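PDB 2I9W: SEC-C motif domain protein from Psychrobacter arcticus, which binds zinc through two four-cysteine sites, one of them in its SEC-C motif, probably for structural stability. Local coordinates for the zinc ion site. Sequence-based numbering; all coordinates share one arbitrary frame.

The zinc ion site. Residues 9, 11-12, 29-30, 58, 62. With ZN (zinc ion), chain B.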
ATOM      1  N   CYS A   9       9.154 -13.776   0.046  1.00 17.50           N
ATOM      2  CA  CYS A   9       8.073 -12.808  -0.119  1.00 19.10           C
ATOM      3  C   CYS A   9       8.542 -11.669  -1.043  1.00 17.81           C
ATOM      4  O   CYS A   9       9.668 -11.186  -0.913  1.00 19.14           O
ATOM      5  CB  CYS A   9       7.624 -12.235   1.201  1.00 17.42           C
ATOM      6  SG  CYS A   9       6.063 -11.343   1.021  1.00 18.79           S
ATOM      7  N   CYS A  11       8.132  -8.581  -0.960  1.00 17.74           N
ATOM      8  CA  CYS A  11       8.554  -7.380  -0.212  1.00 18.89           C
ATOM      9  C   CYS A  11       9.886  -7.527   0.487  1.00 20.63           C
ATOM     10  O   CYS A  11      10.433  -6.532   0.984  1.00 21.43           O
ATOM     11  CB  CYS A  11       7.502  -6.929   0.806  1.00 17.85           C
ATOM     12  SG  CYS A  11       7.592  -7.762   2.360  1.00 20.58           S
ATOM     13  N   GLN A  12      10.383  -8.763   0.546  1.00 19.47           N
ATOM     14  CA  GLN A  12      11.642  -9.095   1.190  1.00 23.03           C
ATOM     15  C   GLN A  12      12.808  -9.113   0.208  1.00 20.93           C
ATOM     16  O   GLN A  12      13.946  -9.306   0.627  1.00 22.82           O
ATOM     17  CB  GLN A  12      11.558 -10.462   1.857  1.00 23.68           C
ATOM     18  CG  GLN A  12      10.504 -10.545   2.915  1.00 24.12           C
ATOM     19  CD  GLN A  12      10.950  -9.999   4.232  1.00 35.96           C
ATOM     20  OE1 GLN A  12      11.946 -10.456   4.798  1.00 34.11           O
ATOM     21  NE2 GLN A  12      10.199  -9.037   4.762  1.00 34.65           N
ATOM     22  N   CYS A  29       4.924 -13.960   5.564  1.00 20.60           N
ATOM     23  CA  CYS A  29       5.030 -12.496   5.494  1.00 19.96           C
ATOM     24  C   CYS A  29       3.701 -11.877   4.996  1.00 19.63           C
ATOM     25  O   CYS A  29       2.781 -11.698   5.795  1.00 18.81           O
ATOM     26  CB  CYS A  29       6.249 -12.079   4.636  1.00 19.13           C
ATOM     27  SG  CYS A  29       6.640 -10.301   4.658  1.00 19.96           S
ATOM     28  N   CYS A  30       3.565 -11.618   3.676  1.00 16.32           N
ATOM     29  CA  CYS A  30       2.412 -10.892   3.160  1.00 17.07           C
ATOM     30  C   CYS A  30       1.173 -11.778   2.923  1.00 15.33           C
ATOM     31  O   CYS A  30       0.040 -11.274   2.896  1.00 14.75           O
ATOM     32  CB  CYS A  30       2.836 -10.196   1.864  1.00 18.76           C
ATOM     33  SG  CYS A  30       3.902  -8.703   2.098  1.00 18.18           S
ATOM     34  N   ARG A  58       4.157  -2.588   2.262  1.00 20.07           N
ATOM     35  CA  ARG A  58       4.812  -3.845   1.847  0.50 18.64           C
ATOM     36  C   ARG A  58       3.823  -4.807   1.240  1.00 20.24           C
ATOM     37  O   ARG A  58       4.069  -5.393   0.177  1.00 18.72           O
ATOM     38  CB  ARG A  58       5.507  -4.521   3.025  0.50 19.44           C
ATOM     39  CG  ARG A  58       6.781  -3.856   3.393  0.50 15.82           C
ATOM     40  CD  ARG A  58       7.290  -4.373   4.726  0.50 19.18           C
ATOM     41  NE  ARG A  58       8.585  -3.806   5.090  0.50 17.73           N
ATOM     42  CZ  ARG A  58       9.761  -4.193   4.590  0.50 20.91           C
ATOM     43  NH1 ARG A  58       9.856  -5.159   3.673  0.50 21.77           N
ATOM     44  NH2 ARG A  58      10.866  -3.602   5.024  0.50 27.11           N
ATOM     45  N   SER A  62       3.769  -6.307  -2.648  1.00 20.42           N
ATOM     46  CA  SER A  62       3.674  -7.762  -2.916  1.00 17.62           C
ATOM     47  C   SER A  62       2.422  -8.091  -3.738  1.00 17.87           C
ATOM     48  O   SER A  62       2.457  -8.993  -4.581  1.00 19.37           O
ATOM     49  CB  SER A  62       3.656  -8.518  -1.587  1.00 18.62           C
ATOM     50  OG  SER A  62       4.887  -8.292  -0.941  1.00 21.86           O
TER
HETATM   51 ZN    ZN B 200       6.054  -9.569   2.526  1.00 17.46          ZN
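Four cysteine sulfurs close around the zinc ion in a near-tetrahedral shell, supplied by two short stretches, Cys9 with Cys11 and the adjacent Cys29 and Cys30. The SG atoms of Cys9 and Cys29 each lie 2.3 Å from ZN, and those of Cys11 and Cys30 each lie 2.4 Å from it. Angles at the metal spread from 98° between Cys29 SG and Cys11 SG to 122° between Cys9 SG and Cys11 SG, a modest distortion. The sulfurs reach the ion by different torsions. Cys9 and Cys29 extend theirs anti to the backbone N. Cys30 turns SG anti to its carbonyl carbon (chi1 -75°), so that neighbouring residues converge on one ion, whereas Cys11, in the 3-10 helix 10-12, folds SG back over its own backbone, flanked by N and C.

Weak, long N-H contacts reach the sulfurs of Cys9 and Cys11: the backbone N of Cys30 points to Cys9 SG, and the guanidinium NH1 of Arg58 approaches Cys11 SG at 3.7 Å. Such donors, and the nearby arginine charge, may temper any negative charge on the sulfurs. Helix 53-66 flanks the site with Arg58 and Ser62. The hydroxyl OG of Ser62 stays outside the coordination shell, 3.9 Å from ZN, and hydrogen-bonds one helical turn back to Arg58 O at 3.2 Å, from above the carbonyl plane. It also receives a weak contact from Cys11 N. An alanine in place of Ser62 would remove this hydroxyl, and with it the bond to Arg58 O, and would probably weaken the already slight tie to Cys11 N. The zinc thus ties the N-terminal YchJ-type zinc-binding segment together beside helix 53-66, a role likely to be structural.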